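Long-range contacts in probable branched-chain-amino-acid aminotransferase (Thermotoga maritima MSB8, PDB 3CSW), which probably transfers amino groups between leucine, isoleucine or valine and 2-oxoglutarate, using pyridoxal 5'-phosphate as cofactor: residues A52-Y57 with E280-I285; E95-V100 with V112-N117; G172-G177 with R222-W227; A232-L237 with P262-L267. All blocks are in the same frame, centred on the assembly; numbering follows the deposited sequence. Where two conformers were deposited one is given.

Contact 1: residues A52-Y57 with E280-I285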
loop_
_atom_site.group_PDB
_atom_site.type_symbol
_atom_site.label_atom_id
_atom_site.label_comp_id
_atom_site.label_asym_id
_atom_site.label_seq_id
_atom_site.Cartn_x
_atom_site.Cartn_y
_atom_site.Cartn_z
ATOM N N ALA A 52 35.867 18.221 20.184
ATOM C CA ALA A 52 35.364 17.078 20.968
ATOM C C ALA A 52 34.211 16.402 20.212
ATOM O O ALA A 52 33.268 17.085 19.794
ATOM C CB ALA A 52 34.885 17.536 22.337
ATOM N N PRO A 53 34.273 15.069 20.034
ATOM C CA PRO A 53 33.179 14.366 19.323
ATOM C C PRO A 53 31.811 14.417 20.029
ATOM O O PRO A 53 31.652 13.978 21.190
ATOM C CB PRO A 53 33.687 12.928 19.166
ATOM C CG PRO A 53 34.849 12.794 20.079
ATOM C CD PRO A 53 35.362 14.165 20.438
ATOM N N PHE A 54 30.852 14.968 19.289
ATOM C CA PHE A 54 29.502 15.207 19.743
ATOM C C PHE A 54 28.598 13.970 19.677
ATOM O O PHE A 54 28.549 13.260 18.668
ATOM C CB PHE A 54 28.862 16.324 18.911
ATOM C CG PHE A 54 27.474 16.699 19.374
ATOM C CD1 PHE A 54 27.284 17.297 20.627
ATOM C CD2 PHE A 54 26.366 16.449 18.579
ATOM C CE1 PHE A 54 26.015 17.642 21.055
ATOM C CE2 PHE A 54 25.091 16.784 19.007
ATOM C CZ PHE A 54 24.912 17.368 20.241
ATOM N N ALA A 55 27.854 13.766 20.763
ATOM C CA ALA A 55 26.887 12.684 20.890
ATOM C C ALA A 55 27.499 11.342 20.564
ATOM O O ALA A 55 26.833 10.501 19.971
ATOM C CB ALA A 55 25.625 12.946 20.028
ATOM N N ALA A 56 28.735 11.116 21.028
ATOM C CA ALA A 56 29.476 9.910 20.690
ATOM C C ALA A 56 28.758 8.631 21.139
ATOM O O ALA A 56 28.628 7.679 20.363
ATOM C CB ALA A 56 30.890 9.970 21.222
ATOM N N TYR A 57 28.259 8.622 22.370
ATOM C CA TYR A 57 27.541 7.467 22.900
ATOM C C TYR A 57 26.239 7.203 22.126
ATOM O O TYR A 57 25.933 6.072 21.807
ATOM C CB TYR A 57 27.251 7.628 24.411
ATOM C CG TYR A 57 26.642 6.375 24.985
ATOM C CD1 TYR A 57 27.388 5.202 25.065
ATOM C CD2 TYR A 57 25.312 6.342 25.396
ATOM C CE1 TYR A 57 26.832 4.031 25.543
ATOM C CE2 TYR A 57 24.746 5.175 25.875
ATOM C CZ TYR A 57 25.510 4.022 25.950
ATOM O OH TYR A 57 24.954 2.855 26.428
ATOM N N GLU A 280 23.950 14.126 28.361
ATOM C CA GLU A 280 23.663 12.939 27.523
ATOM C C GLU A 280 24.364 12.955 26.153
ATOM O O GLU A 280 24.564 11.907 25.561
ATOM C CB GLU A 280 22.155 12.754 27.341
ATOM C CG GLU A 280 21.474 13.841 26.538
ATOM C CD GLU A 280 19.967 13.651 26.458
ATOM O OE1 GLU A 280 19.303 13.685 27.523
ATOM O OE2 GLU A 280 19.448 13.493 25.323
ATOM N N ASN A 281 24.750 14.134 25.672
ATOM C CA ASN A 281 25.524 14.274 24.431
ATOM C C ASN A 281 27.040 14.145 24.604
ATOM O O ASN A 281 27.776 14.206 23.621
ATOM C CB ASN A 281 25.234 15.636 23.792
ATOM C CG ASN A 281 23.817 15.771 23.346
ATOM O OD1 ASN A 281 23.231 14.824 22.814
ATOM N ND2 ASN A 281 23.251 16.956 23.526
ATOM N N TRP A 282 27.494 13.978 25.853
ATOM C CA TRP A 282 28.923 13.962 26.182
ATOM C C TRP A 282 29.403 12.828 27.072
ATOM O O TRP A 282 30.573 12.816 27.450
ATOM C CB TRP A 282 29.322 15.304 26.802
ATOM C CG TRP A 282 29.040 16.450 25.863
ATOM C CD1 TRP A 282 27.997 17.315 25.928
ATOM C CD2 TRP A 282 29.781 16.800 24.688
ATOM N NE1 TRP A 282 28.052 18.204 24.886
ATOM C CE2 TRP A 282 29.139 17.911 24.109
ATOM C CE3 TRP A 282 30.939 16.297 24.081
ATOM C CZ2 TRP A 282 29.610 18.525 22.944
ATOM C CZ3 TRP A 282 31.400 16.905 22.916
ATOM C CH2 TRP A 282 30.738 18.010 22.369
ATOM N N VAL A 283 28.539 11.870 27.380
ATOM C CA VAL A 283 28.888 10.693 28.175
ATOM C C VAL A 283 30.129 10.016 27.600
ATOM O O VAL A 283 30.160 9.758 26.399
ATOM C CB VAL A 283 27.755 9.618 28.130
ATOM C CG1 VAL A 283 27.966 8.589 29.223
ATOM C CG2 VAL A 283 26.378 10.247 28.268
ATOM N N GLY A 284 31.123 9.718 28.437
ATOM C CA GLY A 284 32.329 8.978 28.025
ATOM C C GLY A 284 33.427 9.725 27.286
ATOM O O GLY A 284 34.436 9.113 26.911
ATOM N N ILE A 285 33.232 11.024 27.068
ATOM C CA ILE A 285 34.154 11.870 26.310
ATOM C C ILE A 285 34.930 12.798 27.252
ATOM O O ILE A 285 36.160 12.697 27.425
ATOM C CB ILE A 285 33.376 12.707 25.224
ATOM C CG1 ILE A 285 32.923 11.805 24.059
ATOM C CG2 ILE A 285 34.210 13.872 24.695
ATOM C CD1 ILE A 285 34.037 10.937 23.425
ATOM O OXT ILE A 285 34.344 13.671 27.894
HETATM O O HOH W 1 30.026 12.818 23.033
HETATM O O HOH W 2 28.907 10.669 24.325
#

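Contact 2: residues E95-V100 with V112-N117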
loop_
_atom_site.group_PDB
_atom_site.type_symbol
_atom_site.label_atom_id
_atom_site.label_comp_id
_atom_site.label_asym_id
_atom_site.label_seq_id
_atom_site.Cartn_x
_atom_site.Cartn_y
_atom_site.Cartn_z
ATOM N N GLU A 95 37.103 22.205 13.401
ATOM C CA GLU A 95 36.075 21.172 13.603
ATOM C C GLU A 95 36.135 20.128 12.476
ATOM O O GLU A 95 36.444 20.472 11.317
ATOM C CB GLU A 95 34.666 21.773 13.656
ATOM C CG GLU A 95 34.443 22.905 14.687
ATOM C CD GLU A 95 34.573 22.480 16.144
ATOM O OE1 GLU A 95 35.045 21.360 16.419
ATOM O OE2 GLU A 95 34.224 23.292 17.025
ATOM N N VAL A 96 35.859 18.863 12.821
ATOM C CA VAL A 96 35.834 17.782 11.844
ATOM C C VAL A 96 34.453 17.126 11.691
ATOM O O VAL A 96 33.638 17.111 12.619
ATOM C CB VAL A 96 36.915 16.678 12.150
ATOM C CG1 VAL A 96 38.301 17.276 12.122
ATOM C CG2 VAL A 96 36.691 16.020 13.489
ATOM N N ARG A 97 34.196 16.639 10.474
ATOM C CA ARG A 97 33.124 15.698 10.187
ATOM C C ARG A 97 33.776 14.334 10.297
ATOM O O ARG A 97 34.905 14.166 9.870
ATOM C CB ARG A 97 32.592 15.890 8.768
ATOM C CG ARG A 97 31.590 14.815 8.314
ATOM C CD ARG A 97 31.191 14.950 6.828
ATOM N NE ARG A 97 30.301 16.095 6.577
ATOM C CZ ARG A 97 30.690 17.344 6.287
ATOM N NH1 ARG A 97 31.987 17.679 6.204
ATOM N NH2 ARG A 97 29.760 18.282 6.081
ATOM N N ILE A 98 33.073 13.362 10.869
ATOM C CA ILE A 98 33.614 12.012 11.049
ATOM C C ILE A 98 32.582 10.997 10.559
ATOM O O ILE A 98 31.445 11.039 10.997
ATOM C CB ILE A 98 33.923 11.703 12.548
ATOM C CG1 ILE A 98 34.760 12.824 13.210
ATOM C CG2 ILE A 98 34.628 10.366 12.658
ATOM C CD1 ILE A 98 34.759 12.793 14.738
ATOM N N LYS A 99 32.981 10.107 9.649
ATOM C CA LYS A 99 32.132 9.012 9.169
ATOM C C LYS A 99 32.714 7.727 9.722
ATOM O O LYS A 99 33.925 7.550 9.682
ATOM C CB LYS A 99 32.119 8.922 7.642
ATOM C CG LYS A 99 31.637 10.166 6.922
ATOM C CD LYS A 99 32.038 10.141 5.431
ATOM C CE LYS A 99 32.412 11.557 4.904
ATOM N NZ LYS A 99 33.325 11.511 3.716
ATOM N N VAL A 100 31.854 6.849 10.246
ATOM C CA VAL A 100 32.273 5.557 10.790
ATOM C C VAL A 100 31.534 4.435 10.053
ATOM O O VAL A 100 30.304 4.406 10.042
ATOM C CB VAL A 100 32.010 5.441 12.313
ATOM C CG1 VAL A 100 32.645 4.136 12.849
ATOM C CG2 VAL A 100 32.578 6.661 13.040
ATOM N N VAL A 112 36.666 8.000 8.999
ATOM C CA VAL A 112 37.156 8.979 8.030
ATOM C C VAL A 112 36.981 10.356 8.671
ATOM O O VAL A 112 35.875 10.724 9.057
ATOM C CB VAL A 112 36.402 8.917 6.664
ATOM C CG1 VAL A 112 37.060 9.831 5.642
ATOM C CG2 VAL A 112 36.343 7.500 6.126
ATOM N N PHE A 113 38.083 11.093 8.819
ATOM C CA PHE A 113 38.058 12.439 9.404
ATOM C C PHE A 113 38.362 13.484 8.340
ATOM O O PHE A 113 39.345 13.347 7.633
ATOM C CB PHE A 113 39.108 12.565 10.499
ATOM C CG PHE A 113 38.922 11.617 11.658
ATOM C CD1 PHE A 113 39.423 10.327 11.605
ATOM C CD2 PHE A 113 38.316 12.046 12.833
ATOM C CE1 PHE A 113 39.293 9.472 12.678
ATOM C CE2 PHE A 113 38.175 11.186 13.917
ATOM C CZ PHE A 113 38.664 9.895 13.839
ATOM N N SER A 114 37.523 14.509 8.223
ATOM C CA SER A 114 37.762 15.603 7.278
ATOM C C SER A 114 37.276 16.929 7.842
ATOM O O SER A 114 36.398 16.960 8.689
ATOM C CB SER A 114 37.095 15.332 5.924
ATOM O OG SER A 114 35.690 15.275 6.022
ATOM N N PRO A 115 37.853 18.039 7.385
ATOM C CA PRO A 115 37.451 19.310 7.982
ATOM C C PRO A 115 35.978 19.584 7.776
ATOM O O PRO A 115 35.474 19.336 6.690
ATOM C CB PRO A 115 38.303 20.335 7.223
ATOM C CG PRO A 115 39.482 19.557 6.742
ATOM C CD PRO A 115 38.893 18.225 6.363
ATOM N N LEU A 116 35.298 20.057 8.820
ATOM C CA LEU A 116 33.888 20.413 8.737
ATOM C C LEU A 116 33.829 21.839 8.228
ATOM O O LEU A 116 34.211 22.790 8.935
ATOM C CB LEU A 116 33.207 20.321 10.107
ATOM C CG LEU A 116 31.703 20.628 10.154
ATOM C CD1 LEU A 116 30.916 19.468 9.598
ATOM C CD2 LEU A 116 31.248 20.941 11.568
ATOM N N ASN A 117 33.388 21.992 6.988
ATOM C CA ASN A 117 33.233 23.317 6.403
ATOM C C ASN A 117 31.737 23.558 6.268
ATOM O O ASN A 117 31.089 23.108 5.316
ATOM C CB ASN A 117 34.011 23.451 5.081
ATOM C CG ASN A 117 35.509 23.736 5.307
ATOM O OD1 ASN A 117 35.877 24.568 6.139
ATOM N ND2 ASN A 117 36.367 23.047 4.563
HETATM O O HOH W 3 34.574 12.758 7.249
#

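Contact 3: residues G172-G177 with R222-W227. With PLP (pyridoxal-5'-phosphate), chain E.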
loop_
_atom_site.group_PDB
_atom_site.type_symbol
_atom_site.label_atom_id
_atom_site.label_comp_id
_atom_site.label_asym_id
_atom_site.label_seq_id
_atom_site.Cartn_x
_atom_site.Cartn_y
_atom_site.Cartn_z
ATOM N N GLY A 172 1.992 9.319 1.299
ATOM C CA GLY A 172 2.035 10.770 1.210
ATOM C C GLY A 172 2.297 11.499 2.518
ATOM O O GLY A 172 2.240 12.729 2.554
ATOM N N GLN A 173 2.585 10.752 3.588
ATOM C CA GLN A 173 3.047 11.344 4.838
ATOM C C GLN A 173 4.470 11.835 4.637
ATOM O O GLN A 173 5.226 11.249 3.883
ATOM C CB GLN A 173 2.966 10.357 6.026
ATOM C CG GLN A 173 4.038 9.251 6.124
ATOM C CD GLN A 173 3.739 8.004 5.291
ATOM O OE1 GLN A 173 3.022 8.056 4.300
ATOM N NE2 GLN A 173 4.313 6.886 5.696
ATOM N N VAL A 174 4.816 12.931 5.303
ATOM C CA VAL A 174 6.189 13.405 5.331
ATOM C C VAL A 174 7.033 12.433 6.171
ATOM O O VAL A 174 6.686 12.095 7.323
ATOM C CB VAL A 174 6.279 14.839 5.922
ATOM C CG1 VAL A 174 7.711 15.316 5.943
ATOM C CG2 VAL A 174 5.382 15.810 5.130
ATOM N N CYS A 175 8.126 11.958 5.595
ATOM C CA CYS A 175 9.078 11.158 6.369
ATOM C C CYS A 175 10.232 12.057 6.772
ATOM O O CYS A 175 10.307 12.518 7.921
ATOM C CB CYS A 175 9.533 9.908 5.587
ATOM S SG CYS A 175 8.223 8.649 5.545
ATOM N N GLU A 176 11.136 12.311 5.831
ATOM C CA GLU A 176 12.319 13.058 6.128
ATOM C C GLU A 176 13.069 13.435 4.863
ATOM O O GLU A 176 12.735 12.983 3.794
ATOM C CB GLU A 176 13.225 12.205 7.030
ATOM C CG GLU A 176 13.680 10.881 6.413
ATOM C CD GLU A 176 14.068 9.841 7.451
ATOM O OE1 GLU A 176 14.927 10.121 8.303
ATOM O OE2 GLU A 176 13.519 8.726 7.409
ATOM N N GLY A 177 14.118 14.245 5.009
ATOM C CA GLY A 177 15.030 14.502 3.910
ATOM C C GLY A 177 15.960 13.313 3.695
ATOM O O GLY A 177 16.035 12.436 4.547
ATOM N N ARG A 222 3.869 13.494 15.295
ATOM C CA ARG A 222 2.689 12.807 14.751
ATOM C C ARG A 222 2.852 12.547 13.259
ATOM O O ARG A 222 3.853 12.899 12.666
ATOM C CB ARG A 222 1.434 13.645 14.997
ATOM C CG ARG A 222 1.527 15.065 14.475
ATOM C CD ARG A 222 0.156 15.689 14.453
ATOM N NE ARG A 222 0.143 17.069 13.964
ATOM C CZ ARG A 222 -0.013 17.432 12.691
ATOM N NH1 ARG A 222 -0.110 16.538 11.709
ATOM N NH2 ARG A 222 -0.039 18.710 12.400
ATOM N N VAL A 223 1.871 11.909 12.660
ATOM C CA VAL A 223 1.829 11.784 11.220
ATOM C C VAL A 223 1.552 13.190 10.641
ATOM O O VAL A 223 0.605 13.857 11.045
ATOM C CB VAL A 223 0.753 10.769 10.759
ATOM C CG1 VAL A 223 0.583 10.794 9.220
ATOM C CG2 VAL A 223 1.115 9.366 11.258
ATOM N N VAL A 224 2.415 13.616 9.715
ATOM C CA VAL A 224 2.328 14.915 9.053
ATOM C C VAL A 224 2.127 14.603 7.570
ATOM O O VAL A 224 2.898 13.862 6.995
ATOM C CB VAL A 224 3.611 15.717 9.270
ATOM C CG1 VAL A 224 3.580 17.064 8.482
ATOM C CG2 VAL A 224 3.843 15.937 10.773
ATOM N N TRP A 225 1.042 15.102 6.985
ATOM C CA TRP A 225 0.739 14.880 5.560
ATOM C C TRP A 225 1.450 15.933 4.694
ATOM O O TRP A 225 1.641 17.082 5.125
ATOM C CB TRP A 225 -0.788 14.897 5.328
ATOM C CG TRP A 225 -1.507 13.808 6.060
ATOM C CD1 TRP A 225 -2.435 13.964 7.044
ATOM C CD2 TRP A 225 -1.355 12.387 5.876
ATOM N NE1 TRP A 225 -2.882 12.733 7.476
ATOM C CE2 TRP A 225 -2.228 11.752 6.788
ATOM C CE3 TRP A 225 -0.562 11.597 5.047
ATOM C CZ2 TRP A 225 -2.338 10.378 6.883
ATOM C CZ3 TRP A 225 -0.658 10.203 5.163
ATOM C CH2 TRP A 225 -1.530 9.621 6.082
ATOM N N VAL A 226 1.847 15.551 3.481
ATOM C CA VAL A 226 2.662 16.454 2.640
ATOM C C VAL A 226 2.099 17.885 2.474
ATOM O O VAL A 226 2.854 18.860 2.543
ATOM C CB VAL A 226 2.999 15.843 1.269
ATOM C CG1 VAL A 226 1.723 15.428 0.492
ATOM C CG2 VAL A 226 3.960 16.787 0.470
ATOM N N TRP A 227 0.792 18.008 2.273
ATOM C CA TRP A 227 0.154 19.325 2.070
ATOM C C TRP A 227 0.254 20.315 3.264
ATOM O O TRP A 227 0.146 21.523 3.083
ATOM C CB TRP A 227 -1.290 19.145 1.617
ATOM C CG TRP A 227 -2.198 18.442 2.583
ATOM C CD1 TRP A 227 -2.955 19.016 3.576
ATOM C CD2 TRP A 227 -2.492 17.042 2.618
ATOM N NE1 TRP A 227 -3.669 18.047 4.246
ATOM C CE2 TRP A 227 -3.411 16.830 3.675
ATOM C CE3 TRP A 227 -2.072 15.941 1.861
ATOM C CZ2 TRP A 227 -3.927 15.561 3.978
ATOM C CZ3 TRP A 227 -2.572 14.673 2.175
ATOM C CH2 TRP A 227 -3.493 14.495 3.219
HETATM N N1 PLP E . 17.481 11.115 7.901
HETATM C C2 PLP E . 18.363 10.368 7.127
HETATM C C2A PLP E . 17.790 9.555 6.008
HETATM C C3 PLP E . 19.747 10.400 7.408
HETATM O O3 PLP E . 20.646 9.738 6.605
HETATM C C4 PLP E . 20.224 11.191 8.480
HETATM C C4A PLP E . 21.698 11.294 8.761
HETATM O O4A PLP E . 22.402 12.092 8.114
HETATM C C5 PLP E . 19.313 11.941 9.243
HETATM C C6 PLP E . 17.949 11.884 8.948
HETATM C C5A PLP E . 19.781 12.972 10.245
HETATM O O4P PLP E . 20.097 12.349 11.482
HETATM P P PLP E . 21.158 12.991 12.542
HETATM O O1P PLP E . 21.511 11.944 13.619
HETATM O O2P PLP E . 20.538 14.192 13.198
HETATM O O3P PLP E . 22.375 13.383 11.716
HETATM O O HOH W 4 4.593 11.845 8.943
#

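Contact 4: residues A232-L237 with P262-L267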
loop_
_atom_site.group_PDB
_atom_site.type_symbol
_atom_site.label_atom_id
_atom_site.label_comp_id
_atom_site.label_asym_id
_atom_site.label_seq_id
_atom_site.Cartn_x
_atom_site.Cartn_y
_atom_site.Cartn_z
ATOM N N ALA A 232 2.348 25.562 6.043
ATOM C CA ALA A 232 3.090 25.848 7.259
ATOM C C ALA A 232 3.516 27.309 7.317
ATOM O O ALA A 232 3.753 27.931 6.275
ATOM C CB ALA A 232 4.334 24.929 7.325
ATOM N N ASP A 233 3.632 27.852 8.530
ATOM C CA ASP A 233 4.238 29.174 8.738
ATOM C C ASP A 233 5.771 29.143 8.597
ATOM O O ASP A 233 6.366 30.105 8.099
ATOM C CB ASP A 233 3.874 29.748 10.121
ATOM C CG ASP A 233 2.385 29.882 10.324
ATOM O OD1 ASP A 233 1.685 30.088 9.331
ATOM O OD2 ASP A 233 1.909 29.761 11.475
ATOM N N GLU A 234 6.399 28.057 9.058
ATOM C CA GLU A 234 7.838 27.881 8.981
ATOM C C GLU A 234 8.152 26.429 8.686
ATOM O O GLU A 234 7.368 25.559 8.990
ATOM C CB GLU A 234 8.554 28.253 10.311
ATOM C CG GLU A 234 8.058 29.506 11.004
ATOM C CD GLU A 234 8.808 29.847 12.292
ATOM O OE1 GLU A 234 10.022 29.603 12.368
ATOM O OE2 GLU A 234 8.178 30.410 13.215
HETATM N N MSE A 235 9.335 26.193 8.127
HETATM C CA MSE A 235 9.876 24.859 7.926
HETATM C C MSE A 235 11.397 24.889 8.107
HETATM O O MSE A 235 12.044 25.896 7.815
HETATM C CB MSE A 235 9.484 24.361 6.535
HETATM C CG MSE A 235 10.040 22.994 6.129
HETATM SE SE MSE A 235 9.453 22.457 4.362
HETATM C CE MSE A 235 10.291 20.817 4.300
ATOM N N PHE A 236 11.960 23.810 8.652
ATOM C CA PHE A 236 13.417 23.668 8.790
ATOM C C PHE A 236 13.839 22.196 8.824
ATOM O O PHE A 236 13.002 21.296 9.031
ATOM C CB PHE A 236 13.983 24.467 9.988
ATOM C CG PHE A 236 13.598 23.941 11.380
ATOM C CD1 PHE A 236 14.329 22.919 11.983
ATOM C CD2 PHE A 236 12.561 24.529 12.104
ATOM C CE1 PHE A 236 14.002 22.460 13.258
ATOM C CE2 PHE A 236 12.231 24.084 13.381
ATOM C CZ PHE A 236 12.956 23.037 13.958
ATOM N N LEU A 237 15.137 21.982 8.589
ATOM C CA LEU A 237 15.757 20.673 8.596
ATOM C C LEU A 237 16.729 20.557 9.754
ATOM O O LEU A 237 17.252 21.563 10.243
ATOM C CB LEU A 237 16.534 20.430 7.299
ATOM C CG LEU A 237 15.844 20.711 5.970
ATOM C CD1 LEU A 237 16.839 20.560 4.807
ATOM C CD2 LEU A 237 14.597 19.819 5.804
ATOM N N PRO A 262 10.345 33.173 13.368
ATOM C CA PRO A 262 10.727 33.357 14.777
ATOM C C PRO A 262 10.988 32.102 15.605
ATOM O O PRO A 262 11.866 32.118 16.472
ATOM C CB PRO A 262 9.556 34.162 15.361
ATOM C CG PRO A 262 8.410 33.924 14.427
ATOM C CD PRO A 262 8.982 33.658 13.082
ATOM N N VAL A 263 10.217 31.038 15.393
ATOM C CA VAL A 263 10.438 29.802 16.145
ATOM C C VAL A 263 11.759 29.179 15.683
ATOM O O VAL A 263 12.555 28.744 16.518
ATOM C CB VAL A 263 9.235 28.804 16.022
ATOM C CG1 VAL A 263 9.555 27.457 16.662
ATOM C CG2 VAL A 263 7.981 29.409 16.641
ATOM N N THR A 264 11.994 29.163 14.364
ATOM C CA THR A 264 13.224 28.609 13.774
ATOM C C THR A 264 14.444 29.365 14.263
ATOM O O THR A 264 15.485 28.755 14.580
ATOM C CB THR A 264 13.237 28.710 12.239
ATOM O OG1 THR A 264 12.047 28.119 11.700
ATOM C CG2 THR A 264 14.494 28.041 11.625
ATOM N N ALA A 265 14.310 30.693 14.309
ATOM C CA ALA A 265 15.371 31.601 14.732
ATOM C C ALA A 265 15.760 31.395 16.202
ATOM O O ALA A 265 16.937 31.378 16.511
ATOM C CB ALA A 265 14.956 33.080 14.462
ATOM N N THR A 266 14.793 31.235 17.100
ATOM C CA THR A 266 15.098 30.967 18.495
ATOM C C THR A 266 15.781 29.624 18.668
ATOM O O THR A 266 16.730 29.492 19.451
ATOM C CB THR A 266 13.851 30.908 19.362
ATOM O OG1 THR A 266 12.964 31.952 18.980
ATOM C CG2 THR A 266 14.226 31.091 20.834
ATOM N N LEU A 267 15.276 28.615 17.966
ATOM C CA LEU A 267 15.837 27.273 18.074
ATOM C C LEU A 267 17.277 27.260 17.564
ATOM O O LEU A 267 18.150 26.670 18.215
ATOM C CB LEU A 267 14.969 26.221 17.354
ATOM C CG LEU A 267 13.585 25.970 17.978
ATOM C CD1 LEU A 267 12.649 25.216 17.024
ATOM C CD2 LEU A 267 13.674 25.251 19.338
#

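Contact 1: residues A52-Y57 with E280-I285
The carbonyl oxygen of Asn281 is gripped twice. Ala55 N donates to Asn281 O at 2.9 Å, in the carbonyl plane and on a lone pair, though the angle at hydrogen is a bent 134°. Water 1 gives Asn281 O a second bond of 2.7 Å while also donating to Pro53 O and accepting from Ala56 N, joining the turn before helix 56-68 to the C-terminal tail. Water 2 makes a simpler bridge, accepting from Tyr57 N and donating to Val283 O. Phe54, with CG anti to its backbone N (chi1 -176°), sends its edge toward the face of the Trp282 six-membered ring in an offset edge-to-face pair, planes 68° apart and Phe54 CD1 3.5 Å from Trp282 CZ2. Ala52 CB lies 3.6 Å from Trp282 CZ3. An alanine at Trp282 would remove the indole, and would probably loosen Phe54 and Ala52 and forfeit the NE1 bond to Val275 O. The Asn281 amide, held by Lys58 and Asn207, runs beside the Phe54 ring, while Ile285 CD1 meets Pro53 CG at 3.9 Å. The polar hold across the contact is thus backbone and water, the side chains meeting by apolar and aromatic contact.

Contact 2: residues E95-V100 with V112-N117
One face of the Phe113 ring carries Ile98 CG2, a CH-pi contact 4.2 Å from the centroid and 24° off the ring normal, while Val96 CG2 stands at the ring edge, 4.3 Å from Phe113 CD2. Ile98 and Phe113 lie side by side and point the same way, both with CG or CG1 anti to the carbonyl carbon, and this brings Ile98 CG1 to 3.7 Å from Phe113 CD2. The second flat group is the Arg97 guanidinium. Leu116 CD1 sits over one of its faces, toward the rim, 3.9 Å from Arg97 NH2, and the two side chains cross at about a right angle; Ser114 OG and Pro115 O lie near its plane without bonding to it. Strands 96-102 and 109-115 form a beta hairpin within a larger antiparallel sheet. Arg97 with Ser114 and Lys99 with Val112 are its hydrogen-bonded pairs, each closed by two backbone bonds, and Ile98 with Phe113 is the non-hydrogen-bonded pair between them. Beyond the strand ends Leu116 N donates to Glu95 O at 2.8 Å, almost straight at hydrogen (173°), but from above the carbonyl plane. On the face bearing Arg97, Lys99, Val112 and Ser114, water 3 gives bonds of 3.0 Å to both Arg97 O and Val112 O and is also hydrogen-bonded to Ser114 OG, at the same distance. Helix 78-89 covers the face of Ile98 and Phe113, touching Ile98 and Val96, whereas on the other face Lys99 NZ forms a salt bridge with Glu35 of a second subunit, whose Phe31 packs on Val112.

Contact 3: residues G172-G177 with R222-W227
The two backbones meet in a single bridge between Gln173 and Trp225, flanked by Val174 N donating to Val224 O at 2.7 Å and Val226 N donating to Gly172 O at 3.0 Å, each nearly along the C=O axis. Gly172, at phi 87°, adopts backbone angles that call for glycine, and its carbonyl carbon lies in plane at the edge of the Trp225 indole. Gln173 N also lies at this edge, while Gln173 CB, off the ring plane, comes within 3.7 Å of Trp225 CZ3, and Val223 CG1 lies over one face. Val174 CG2 touches Val224 CG1 at 4.0 Å and Val226 CA at 3.7 Å. Water 4 donates to Val174 O and accepts from Val224 N. Farther along the strand, a classic beta bulge at Cys175 and Glu176 faces Leu167, and Glu176 OE1 accepts a 2.8 Å bond from PLP N1. Its other oxygen is held by Arg134 and Leu200 N, and the carboxylate probably favours a protonated pyridine nitrogen. An alanine here would remove that acceptor and would probably weaken cofactor polarisation as well as the hold on Arg134. The bridge joins strand 174-177, outermost in its mixed sheet within this chain, to the start of helix 226-230, with strands 181-186 and 189-193 packing against Val174 and Val224, and Arg133 of a third subunit forming a cation-pi contact with Trp225.

Contact 4: residues A232-L237 with P262-L267
The tight part of this contact is the Glu234 carboxylate, pressed against the first turn of helix 262-276. Glu234 OE1 takes two bonds, from Thr264 N at 2.8 Å on its syn lone pair and from Thr264 OG1 at 2.6 Å on the anti one. Glu234 OE2 accepts from Val263 N at 3.0 Å, again on the syn side. CG anti to the carbonyl carbon and an extended chain beyond it (chi2 -179°) carry the group straight from the strand to the helix end. Phe236, with CG in the crowded position between N and the carbonyl carbon (chi1 69°), continues the buried side: its CD2 lies 3.6 Å from Thr264 OG1, and CZ is 3.8 Å from Leu267 CD1, the side chains crossing at about a right angle. Phe183 stacks on the Phe236 ring. Contact thins toward the exposed Pro262, which meets the strand through its ring alone, CD close to Glu234 OE2 at 3.3 Å. Thr266, which does not touch the strand, donates its hydroxyl to Pro262 O. A buried carboxylate that accepts three hydrogen bonds at the positive end of a helix is likely to stay ionised, and it satisfies amides that lack a carbonyl acceptor within their helix.

In the fold
Contact 1 opens first, at residues 52-57, and closes only at the C terminus, so the other three all fall within the long loop it makes. Inside that span, contact 2 closes a short hairpin loop, contact 3 follows with strand 174-177 and the start of helix 226-230, and contact 4 comes last, joining strand 234-239 to helix 262-276; these three run in series and none crosses another. Contacts 1 and 2 reach the same antiparallel sheet, with centres about 15 Å apart. Contact 3 lies on the opposite side of the chain's centre from both, about 17 Å from contact 4, centre to centre. Contact 1 thus returns the tail to the N-terminal sheet.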